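Local coordinates for protein alpha-rhamnosidase (Dictyoglomus thermophilum, PDB 6I60) that probably hydrolyses alpha-L-rhamnosides, releasing terminal non-reducing alpha-L-rhamnose residues, at residues Ala165-Asn170 with Pro550-Tyr555; Thr221-Arg226 with Gly252-Glu257; Leu544-Pro549 with Phe607-Asp612. All blocks are in the same frame, centred on the assembly; numbering follows the deposited sequence.

Contact 1 of 3, residues Ala165-Asn170 with Pro550-Tyr555; sequences APFGLN and PYWSIY. With AE3 (2-(2-ethoxyethoxy)ethanol), chain H.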
loop_
_atom_site.group_PDB
_atom_site.type_symbol
_atom_site.label_atom_id
_atom_site.label_comp_id
_atom_site.label_asym_id
_atom_site.label_seq_id
_atom_site.Cartn_x
_atom_site.Cartn_y
_atom_site.Cartn_z
ATOM N N ALA A 165 -22.847 -7.935 14.733
ATOM C CA ALA A 165 -22.178 -7.071 13.773
ATOM C C ALA A 165 -21.467 -5.928 14.499
ATOM O O ALA A 165 -21.838 -5.571 15.619
ATOM C CB ALA A 165 -23.187 -6.520 12.766
ATOM N N PRO A 166 -20.418 -5.346 13.874
ATOM C CA PRO A 166 -19.633 -4.293 14.541
ATOM C C PRO A 166 -20.465 -3.211 15.216
ATOM O O PRO A 166 -20.442 -3.087 16.446
ATOM C CB PRO A 166 -18.799 -3.713 13.394
ATOM C CG PRO A 166 -18.588 -4.872 12.482
ATOM C CD PRO A 166 -19.817 -5.745 12.588
ATOM N N PHE A 167 -21.199 -2.422 14.433
ATOM C CA PHE A 167 -22.086 -1.399 14.972
ATOM C C PHE A 167 -23.554 -1.768 14.780
ATOM O O PHE A 167 -24.404 -0.892 14.606
ATOM C CB PHE A 167 -21.790 -0.037 14.344
ATOM C CG PHE A 167 -20.366 0.413 14.507
ATOM C CD1 PHE A 167 -19.741 0.349 15.742
ATOM C CD2 PHE A 167 -19.652 0.902 13.423
ATOM C CE1 PHE A 167 -18.428 0.763 15.895
ATOM C CE2 PHE A 167 -18.340 1.317 13.569
ATOM C CZ PHE A 167 -17.727 1.248 14.808
ATOM N N GLY A 168 -23.861 -3.064 14.810
ATOM C CA GLY A 168 -25.228 -3.515 14.644
ATOM C C GLY A 168 -25.750 -3.454 13.227
ATOM O O GLY A 168 -26.966 -3.419 13.025
ATOM N N LEU A 169 -24.863 -3.445 12.236
ATOM C CA LEU A 169 -25.271 -3.317 10.848
ATOM C C LEU A 169 -25.833 -4.638 10.326
ATOM O O LEU A 169 -25.703 -5.696 10.947
ATOM C CB LEU A 169 -24.096 -2.862 9.978
ATOM C CG LEU A 169 -23.717 -1.377 9.950
ATOM C CD1 LEU A 169 -24.908 -0.514 9.564
ATOM C CD2 LEU A 169 -23.139 -0.923 11.275
ATOM N N ASN A 170 -26.472 -4.564 9.165
ATOM C CA ASN A 170 -26.964 -5.732 8.454
ATOM C C ASN A 170 -26.268 -5.820 7.101
ATOM O O ASN A 170 -25.568 -4.900 6.675
ATOM C CB ASN A 170 -28.487 -5.678 8.281
ATOM C CG ASN A 170 -28.942 -4.453 7.515
ATOM O OD1 ASN A 170 -28.221 -3.461 7.422
ATOM N ND2 ASN A 170 -30.147 -4.519 6.961
ATOM N N PRO A 550 -15.090 6.255 3.835
ATOM C CA PRO A 550 -15.970 6.259 5.017
ATOM C C PRO A 550 -17.216 5.397 4.839
ATOM O O PRO A 550 -18.351 5.871 4.921
ATOM C CB PRO A 550 -16.303 7.749 5.167
ATOM C CG PRO A 550 -16.291 8.265 3.771
ATOM C CD PRO A 550 -15.248 7.474 3.021
ATOM N N TYR A 551 -17.005 4.102 4.586
ATOM C CA TYR A 551 -18.119 3.162 4.645
ATOM C C TYR A 551 -18.723 3.139 6.043
ATOM O O TYR A 551 -19.944 3.024 6.203
ATOM C CB TYR A 551 -17.657 1.767 4.226
ATOM C CG TYR A 551 -16.957 1.733 2.886
ATOM C CD1 TYR A 551 -17.651 1.997 1.712
ATOM C CD2 TYR A 551 -15.602 1.442 2.793
ATOM C CE1 TYR A 551 -17.016 1.970 0.483
ATOM C CE2 TYR A 551 -14.956 1.414 1.569
ATOM C CZ TYR A 551 -15.669 1.676 0.419
ATOM O OH TYR A 551 -15.033 1.648 -0.800
ATOM N N TRP A 552 -17.878 3.246 7.065
ATOM C CA TRP A 552 -18.302 3.537 8.426
ATOM C C TRP A 552 -18.010 5.008 8.700
ATOM O O TRP A 552 -16.848 5.430 8.660
ATOM C CB TRP A 552 -17.571 2.653 9.436
ATOM C CG TRP A 552 -17.897 1.193 9.356
ATOM C CD1 TRP A 552 -18.880 0.607 8.614
ATOM C CD2 TRP A 552 -17.233 0.132 10.052
ATOM N NE1 TRP A 552 -18.869 -0.756 8.805
ATOM C CE2 TRP A 552 -17.867 -1.072 9.683
ATOM C CE3 TRP A 552 -16.164 0.084 10.952
ATOM C CZ2 TRP A 552 -17.467 -2.309 10.183
ATOM C CZ3 TRP A 552 -15.769 -1.145 11.447
ATOM C CH2 TRP A 552 -16.419 -2.325 11.062
ATOM N N SER A 553 -19.054 5.788 8.965
ATOM C CA SER A 553 -18.885 7.218 9.199
ATOM C C SER A 553 -18.472 7.440 10.649
ATOM O O SER A 553 -19.290 7.305 11.564
ATOM C CB SER A 553 -20.171 7.972 8.871
ATOM O OG SER A 553 -20.180 8.397 7.519
ATOM N N ILE A 554 -17.204 7.776 10.862
ATOM C CA ILE A 554 -16.686 8.100 12.191
ATOM C C ILE A 554 -16.057 9.486 12.087
ATOM O O ILE A 554 -14.877 9.641 11.762
ATOM C CB ILE A 554 -15.691 7.058 12.707
ATOM C CG1 ILE A 554 -16.422 5.760 13.045
ATOM C CG2 ILE A 554 -14.989 7.557 13.961
ATOM C CD1 ILE A 554 -16.210 4.660 12.043
ATOM N N TYR A 555 -16.861 10.513 12.352
ATOM C CA TYR A 555 -16.427 11.897 12.341
ATOM C C TYR A 555 -16.691 12.539 13.696
ATOM O O TYR A 555 -17.751 12.312 14.289
ATOM C CB TYR A 555 -17.160 12.703 11.260
ATOM C CG TYR A 555 -16.786 12.376 9.831
ATOM C CD1 TYR A 555 -17.494 11.425 9.108
ATOM C CD2 TYR A 555 -15.746 13.042 9.196
ATOM C CE1 TYR A 555 -17.166 11.134 7.795
ATOM C CE2 TYR A 555 -15.410 12.759 7.884
ATOM C CZ TYR A 555 -16.124 11.806 7.188
ATOM O OH TYR A 555 -15.793 11.520 5.882
HETATM C C2 AE3 H . -20.711 12.822 7.446
HETATM O O2 AE3 H . -20.750 13.458 8.707
HETATM C C3 AE3 H . -21.908 13.150 9.456
HETATM C C4 AE3 H . -22.030 14.147 10.592
HETATM O O3 AE3 H . -20.799 14.213 11.281
HETATM C C5 AE3 H . -20.860 14.995 12.458
HETATM C C6 AE3 H . -19.588 14.795 13.257
HETATM O O4 AE3 H . -19.759 15.348 14.555
#

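Contact 2 of 3, residues Thr221-Arg226 with Gly252-Glu257; sequences TDYKKR and GRYVKE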
loop_
_atom_site.group_PDB
_atom_site.type_symbol
_atom_site.label_atom_id
_atom_site.label_comp_id
_atom_site.label_asym_id
_atom_site.label_seq_id
_atom_site.Cartn_x
_atom_site.Cartn_y
_atom_site.Cartn_z
ATOM N N THR A 221 -13.570 2.822 -3.340
ATOM C CA THR A 221 -13.590 4.253 -3.078
ATOM C C THR A 221 -14.985 4.638 -2.611
ATOM O O THR A 221 -15.910 3.821 -2.608
ATOM C CB THR A 221 -13.215 5.076 -4.318
ATOM O OG1 THR A 221 -13.902 4.560 -5.464
ATOM C CG2 THR A 221 -11.715 5.030 -4.562
ATOM N N ASP A 222 -15.132 5.896 -2.210
ATOM C CA ASP A 222 -16.454 6.449 -1.930
ATOM C C ASP A 222 -17.176 6.626 -3.259
ATOM O O ASP A 222 -16.994 7.633 -3.950
ATOM C CB ASP A 222 -16.338 7.768 -1.176
ATOM C CG ASP A 222 -17.687 8.320 -0.756
ATOM O OD1 ASP A 222 -18.719 7.765 -1.190
ATOM O OD2 ASP A 222 -17.716 9.309 0.008
ATOM N N TYR A 223 -17.995 5.636 -3.628
ATOM C CA TYR A 223 -18.620 5.632 -4.948
ATOM C C TYR A 223 -19.558 6.814 -5.152
ATOM O O TYR A 223 -19.872 7.151 -6.299
ATOM C CB TYR A 223 -19.370 4.316 -5.170
ATOM C CG TYR A 223 -18.509 3.082 -4.995
ATOM C CD1 TYR A 223 -17.534 2.751 -5.927
ATOM C CD2 TYR A 223 -18.670 2.249 -3.893
ATOM C CE1 TYR A 223 -16.743 1.625 -5.769
ATOM C CE2 TYR A 223 -17.884 1.121 -3.726
ATOM C CZ TYR A 223 -16.922 0.815 -4.666
ATOM O OH TYR A 223 -16.139 -0.307 -4.502
ATOM N N LYS A 224 -20.006 7.454 -4.070
ATOM C CA LYS A 224 -20.836 8.645 -4.216
ATOM C C LYS A 224 -20.010 9.853 -4.642
ATOM O O LYS A 224 -20.547 10.785 -5.252
ATOM C CB LYS A 224 -21.571 8.936 -2.909
ATOM C CG LYS A 224 -22.931 8.267 -2.798
ATOM C CD LYS A 224 -23.566 8.536 -1.443
ATOM C CE LYS A 224 -24.966 7.955 -1.363
ATOM N NZ LYS A 224 -25.420 7.822 0.049
ATOM N N LYS A 225 -18.714 9.858 -4.336
ATOM C CA LYS A 225 -17.844 10.974 -4.684
ATOM C C LYS A 225 -16.949 10.694 -5.882
ATOM O O LYS A 225 -16.546 11.637 -6.570
ATOM C CB LYS A 225 -16.968 11.356 -3.483
ATOM C CG LYS A 225 -17.724 12.042 -2.354
ATOM C CD LYS A 225 -17.233 13.469 -2.150
ATOM C CE LYS A 225 -18.148 14.247 -1.214
ATOM N NZ LYS A 225 -18.334 15.660 -1.654
ATOM N N ARG A 226 -16.635 9.428 -6.157
ATOM C CA ARG A 226 -15.753 9.099 -7.267
ATOM C C ARG A 226 -15.841 7.608 -7.549
ATOM O O ARG A 226 -15.929 6.803 -6.619
ATOM C CB ARG A 226 -14.305 9.497 -6.959
ATOM C CG ARG A 226 -13.257 8.564 -7.532
ATOM C CD ARG A 226 -11.878 9.158 -7.362
ATOM N NE ARG A 226 -11.680 9.600 -5.989
ATOM C CZ ARG A 226 -10.626 9.286 -5.249
ATOM N NH1 ARG A 226 -9.658 8.529 -5.748
ATOM N NH2 ARG A 226 -10.544 9.734 -4.007
ATOM N N GLY A 252 -19.454 -6.584 -3.657
ATOM C CA GLY A 252 -18.284 -5.938 -3.100
ATOM C C GLY A 252 -18.636 -4.951 -2.008
ATOM O O GLY A 252 -19.245 -5.320 -1.000
ATOM N N ARG A 253 -18.259 -3.689 -2.200
ATOM C CA ARG A 253 -18.566 -2.636 -1.245
ATOM C C ARG A 253 -19.755 -1.783 -1.659
ATOM O O ARG A 253 -20.252 -1.002 -0.840
ATOM C CB ARG A 253 -17.337 -1.743 -1.036
ATOM C CG ARG A 253 -16.267 -2.378 -0.168
ATOM C CD ARG A 253 -16.227 -1.720 1.196
ATOM N NE ARG A 253 -15.167 -2.251 2.048
ATOM C CZ ARG A 253 -15.328 -3.256 2.903
ATOM N NH1 ARG A 253 -16.510 -3.845 3.022
ATOM N NH2 ARG A 253 -14.309 -3.670 3.641
ATOM N N TYR A 254 -20.225 -1.912 -2.900
ATOM C CA TYR A 254 -21.414 -1.199 -3.368
ATOM C C TYR A 254 -22.643 -1.959 -2.879
ATOM O O TYR A 254 -23.314 -2.679 -3.622
ATOM C CB TYR A 254 -21.399 -1.062 -4.886
ATOM C CG TYR A 254 -22.265 0.059 -5.421
ATOM C CD1 TYR A 254 -21.852 1.382 -5.336
ATOM C CD2 TYR A 254 -23.490 -0.208 -6.021
ATOM C CE1 TYR A 254 -22.639 2.411 -5.827
ATOM C CE2 TYR A 254 -24.285 0.813 -6.514
ATOM C CZ TYR A 254 -23.853 2.120 -6.415
ATOM O OH TYR A 254 -24.633 3.144 -6.903
ATOM N N VAL A 255 -22.936 -1.794 -1.589
ATOM C CA VAL A 255 -24.037 -2.490 -0.941
ATOM C C VAL A 255 -24.881 -1.476 -0.181
ATOM O O VAL A 255 -24.442 -0.364 0.121
ATOM C CB VAL A 255 -23.544 -3.605 0.005
ATOM C CG1 VAL A 255 -23.239 -4.873 -0.780
ATOM C CG2 VAL A 255 -22.317 -3.142 0.767
ATOM N N LYS A 256 -26.113 -1.886 0.136
ATOM C CA LYS A 256 -27.076 -0.963 0.730
ATOM C C LYS A 256 -26.686 -0.552 2.144
ATOM O O LYS A 256 -27.074 0.530 2.599
ATOM C CB LYS A 256 -28.470 -1.590 0.728
ATOM C CG LYS A 256 -29.416 -0.993 -0.302
ATOM C CD LYS A 256 -30.315 0.063 0.319
ATOM C CE LYS A 256 -31.718 -0.471 0.552
ATOM N NZ LYS A 256 -32.533 0.458 1.386
ATOM N N GLU A 257 -25.927 -1.389 2.855
ATOM C CA GLU A 257 -25.595 -1.075 4.241
ATOM C C GLU A 257 -24.702 0.153 4.348
ATOM O O GLU A 257 -24.808 0.911 5.320
ATOM C CB GLU A 257 -24.930 -2.277 4.912
ATOM C CG GLU A 257 -23.763 -2.862 4.133
ATOM C CD GLU A 257 -24.075 -4.230 3.558
ATOM O OE1 GLU A 257 -25.268 -4.519 3.320
ATOM O OE2 GLU A 257 -23.130 -5.019 3.343
#

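Contact 3 of 3, residues Leu544-Pro549 with Phe607-Asp612; sequences LSDVIP and FYKYGD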
loop_
_atom_site.group_PDB
_atom_site.type_symbol
_atom_site.label_atom_id
_atom_site.label_comp_id
_atom_site.label_asym_id
_atom_site.label_seq_id
_atom_site.Cartn_x
_atom_site.Cartn_y
_atom_site.Cartn_z
ATOM N N LEU A 544 -11.861 14.706 9.246
ATOM C CA LEU A 544 -11.552 13.471 8.543
ATOM C C LEU A 544 -12.125 12.293 9.314
ATOM O O LEU A 544 -12.239 12.331 10.542
ATOM C CB LEU A 544 -10.039 13.289 8.358
ATOM C CG LEU A 544 -9.345 14.302 7.448
ATOM C CD1 LEU A 544 -7.834 14.134 7.501
ATOM C CD2 LEU A 544 -9.856 14.159 6.031
ATOM N N SER A 545 -12.488 11.244 8.582
ATOM C CA SER A 545 -13.036 10.039 9.184
ATOM C C SER A 545 -11.916 9.112 9.643
ATOM O O SER A 545 -10.820 9.100 9.077
ATOM C CB SER A 545 -13.946 9.306 8.198
ATOM O OG SER A 545 -14.805 8.403 8.871
ATOM N N ASP A 546 -12.208 8.330 10.686
ATOM C CA ASP A 546 -11.216 7.387 11.191
ATOM C C ASP A 546 -10.975 6.246 10.209
ATOM O O ASP A 546 -9.899 5.638 10.223
ATOM C CB ASP A 546 -11.645 6.842 12.552
ATOM C CG ASP A 546 -11.242 7.753 13.696
ATOM O OD1 ASP A 546 -10.257 8.507 13.538
ATOM O OD2 ASP A 546 -11.908 7.718 14.751
ATOM N N VAL A 547 -11.954 5.940 9.356
ATOM C CA VAL A 547 -11.780 4.979 8.275
ATOM C C VAL A 547 -12.018 5.694 6.949
ATOM O O VAL A 547 -12.936 6.514 6.823
ATOM C CB VAL A 547 -12.700 3.746 8.430
ATOM C CG1 VAL A 547 -12.714 3.272 9.873
ATOM C CG2 VAL A 547 -14.114 4.029 7.958
ATOM N N ILE A 548 -11.156 5.415 5.977
ATOM C CA ILE A 548 -11.247 6.004 4.644
ATOM C C ILE A 548 -11.056 4.889 3.622
ATOM O O ILE A 548 -10.043 4.176 3.678
ATOM C CB ILE A 548 -10.206 7.120 4.441
ATOM C CG1 ILE A 548 -10.275 8.153 5.569
ATOM C CG2 ILE A 548 -10.403 7.788 3.091
ATOM C CD1 ILE A 548 -11.465 9.067 5.494
ATOM N N PRO A 549 -11.988 4.691 2.674
ATOM C CA PRO A 549 -13.247 5.419 2.464
ATOM C C PRO A 549 -14.239 5.251 3.614
ATOM O O PRO A 549 -14.226 4.220 4.286
ATOM C CB PRO A 549 -13.804 4.795 1.178
ATOM C CG PRO A 549 -12.632 4.164 0.515
ATOM C CD PRO A 549 -11.769 3.678 1.630
ATOM N N PHE A 607 -9.602 15.960 23.362
ATOM C CA PHE A 607 -10.402 14.950 22.684
ATOM C C PHE A 607 -9.508 13.837 22.152
ATOM O O PHE A 607 -8.493 14.098 21.501
ATOM C CB PHE A 607 -11.204 15.569 21.538
ATOM C CG PHE A 607 -11.793 14.553 20.596
ATOM C CD1 PHE A 607 -11.356 14.468 19.282
ATOM C CD2 PHE A 607 -12.777 13.674 21.028
ATOM C CE1 PHE A 607 -11.893 13.529 18.416
ATOM C CE2 PHE A 607 -13.317 12.733 20.166
ATOM C CZ PHE A 607 -12.875 12.661 18.859
ATOM N N TYR A 608 -9.894 12.597 22.437
ATOM C CA TYR A 608 -9.223 11.425 21.896
ATOM C C TYR A 608 -10.142 10.229 22.079
ATOM O O TYR A 608 -10.921 10.168 23.034
ATOM C CB TYR A 608 -7.871 11.174 22.576
ATOM C CG TYR A 608 -7.969 10.468 23.908
ATOM C CD1 TYR A 608 -8.251 11.176 25.069
ATOM C CD2 TYR A 608 -7.772 9.095 24.009
ATOM C CE1 TYR A 608 -8.342 10.539 26.292
ATOM C CE2 TYR A 608 -7.862 8.448 25.230
ATOM C CZ TYR A 608 -8.145 9.176 26.368
ATOM O OH TYR A 608 -8.235 8.541 27.587
ATOM N N LYS A 609 -10.047 9.286 21.151
ATOM C CA LYS A 609 -10.819 8.052 21.212
ATOM C C LYS A 609 -9.957 6.819 21.413
ATOM O O LYS A 609 -10.285 5.970 22.243
ATOM C CB LYS A 609 -11.647 7.885 19.934
ATOM C CG LYS A 609 -12.660 8.994 19.711
ATOM C CD LYS A 609 -13.400 8.807 18.402
ATOM C CE LYS A 609 -12.573 9.307 17.232
ATOM N NZ LYS A 609 -13.427 9.677 16.071
ATOM N N TYR A 610 -8.851 6.711 20.682
ATOM C CA TYR A 610 -7.983 5.544 20.728
ATOM C C TYR A 610 -6.661 5.814 21.429
ATOM O O TYR A 610 -6.290 5.079 22.350
ATOM C CB TYR A 610 -7.729 5.032 19.303
ATOM C CG TYR A 610 -8.951 5.095 18.416
ATOM C CD1 TYR A 610 -8.957 5.871 17.263
ATOM C CD2 TYR A 610 -10.101 4.385 18.735
ATOM C CE1 TYR A 610 -10.074 5.935 16.452
ATOM C CE2 TYR A 610 -11.223 4.442 17.928
ATOM C CZ TYR A 610 -11.203 5.219 16.790
ATOM O OH TYR A 610 -12.318 5.281 15.986
ATOM N N GLY A 611 -5.940 6.856 21.020
ATOM C CA GLY A 611 -4.652 7.140 21.631
ATOM C C GLY A 611 -3.665 6.021 21.372
ATOM O O GLY A 611 -3.627 5.429 20.289
ATOM N N ASP A 612 -2.850 5.719 22.384
ATOM C CA ASP A 612 -1.918 4.592 22.324
ATOM C C ASP A 612 -2.732 3.301 22.364
ATOM O O ASP A 612 -2.912 2.666 23.406
ATOM C CB ASP A 612 -0.911 4.662 23.465
ATOM C CG ASP A 612 0.426 4.049 23.102
ATOM O OD1 ASP A 612 0.688 3.851 21.897
ATOM O OD2 ASP A 612 1.217 3.764 24.025
#

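Contact 1 of 3, residues Ala165-Asn170 with Pro550-Tyr555
Pro166 and Phe167 pack on the indole of Trp552, two neighbours in one loop sharing a single large aromatic surface of the other. The backbones stay well apart, with the CA atoms of Phe167 and Trp552 9.0 Å from each other, and the side chains fill the distance between them. From CB the indole of Trp552 leaves with CG anti to its own carbonyl carbon (chi1 -67°), which sends the six-membered ring toward the turn at 165-170. The first ring atom to meet a partner is Trp552 CD2, 3.9 Å from Phe167 CE2. Next along the ring, Trp552 CE3 lies 3.6 Å from that same Phe167 CE2, which sits above the plane and displaced toward the rim. At the far end, Trp552 CZ2 is 3.6 Å from Pro166 CG, and Trp552 CH2 is equally 3.6 Å from Pro166 CB. Both partners arrive from the same side of the indole. The two aromatic rings make an edge-to-face pair, the edge of Phe167 directed at the face of Trp552 with the planes 63° apart. Ile554 CD1 adds a methyl group beside the phenyl, 4.2 Å from Phe167 CE2. Proline suits its place because it offers a compact, rigid apolar ring that lies against the indole, and tryptophan because it is long enough to serve both neighbours. Were Trp552 cut back to an alanine, Pro166 and Phe167 would probably lose their shared platform and a gap would open between the loops. Farther along, a bound 2-(2-ethoxyethoxy)ethanol packs near Tyr555 and is hydrogen-bonded to Lys539 NZ. With no hydrogen bond or charge pair across it, the contact joins a loop between beta strands to the glycosidase domain by apolar fit alone, proline and phenyl against the indole.

Contact 2 of 3, residues Thr221-Arg226 with Gly252-Glu257
Tyr223, which packs against Tyr254, is carried by a tight turn whose anchor is Asp222 O, a carbonyl oxygen that accepts from both Lys225 N (2.8 Å) and Arg226 N (2.9 Å). The side chain of Asp222 tightens the same turn: Asp222 OD1 takes Lys224 N at 3.2 Å, met from above the carboxylate plane, and so makes an Asx turn, a task to which the short acidic side chain is suited. On the other loop Tyr254 is the centre of an inverse gamma turn, closed by a weak bond from Val255 N to Arg253 O.

The tyrosines form an offset edge-to-face pair with planes 79° apart, the edge of Tyr254 turned to the face of Tyr223 and Tyr254 CD1 3.6 Å from Tyr223 CD2. With CG opposite the backbone N (chi1 -158°), Tyr254 brings its CD1 edge to Tyr223 while its hydroxyl is hydrogen-bonded to Lys264 NZ; a tyrosine thus supplies both an apolar edge and a polar end. The opposite face of the Tyr223 ring lies under Thr221 O, 3.4 Å above its centre. At the ring edge, in plane, comes Arg253 CB, 3.9 Å from Tyr223 OH, while the guanidinium end leads away. Tyr260 packs on both rings.

The result is a buried aromatic cluster between two loops that connect beta strands, within the alpha-L-rhamnosidase N-terminal domain.

Contact 3 of 3, residues Leu544-Pro549 with Phe607-Asp612
The two backbones keep their distance, Asp546 and Lys609 being the closest pair with CA atoms 10.1 Å apart, so that side chains alone bridge the loops. They do so at one atom. Asp546 OD2 accepts from Lys609 NZ at 2.8 Å, a salt bridge, and from Tyr610 OH, also at 2.8 Å. The donors come from opposite faces of the carboxylate, the ammonium group 41° and the hydroxyl 44° out of its plane, and hold the oxygen between them.

Lys609 and Tyr610 approach from the direction opposite to Asp546, whose short side chain carries the carboxylate only part of the way; the longer lysine and tyrosine span the greater share. The aliphatic chain of Lys609 runs out extended and then bends at chi3 (-81°), which delivers NZ to the acid; NZ also donates to Pro556 O, so the ammonium group has two acceptors. Tyr610 presents its ring edge: Asp546 CG lies in the ring plane, 3.5 Å from Tyr610 CE1. Over the centre of one ring face stands Lys609 CB, 3.9 Å above the plane, so consecutive residues of the same loop pack on each other as well as on the acid.

Asp558 reinforces the arrangement, its backbone N donating to Asp546 OD1 and its OD2 accepting from the backbone N of both Lys609 and Tyr610. A salt bridge and a hydrogen bond sharing one carboxylate oxygen thus join two helix-connecting loops of the six-hairpin glycosidase domain, one from helix 524-535 to helix 559-562, the other from helix 586-599 to helix 626-648, as in an (alpha/alpha)6 barrel.

Overall arrangement
From the N terminus, the loop at 165-170 is half of a closure completed only at 550-555, so contact 1 encloses a long span rich in beta strands. Contact 2 nests inside it, closing a short local loop between 221-226 and 252-257. Contact 3 opens at 544-549, just before contact 1 closes, and ends at 607-612, so these two cross. The adjoining segments 544-549 and 550-555 form one continuous run: Tyr551 OH probably bonds to Thr221 O of contact 2, Ile554 O to Ser545 OG of contact 3, and Pro549 packs on Thr221. Contact 1 ties a strand-connecting loop to the helical glycosidase domain; contacts 2 and 3 join loops within the beta-rich and helical parts respectively.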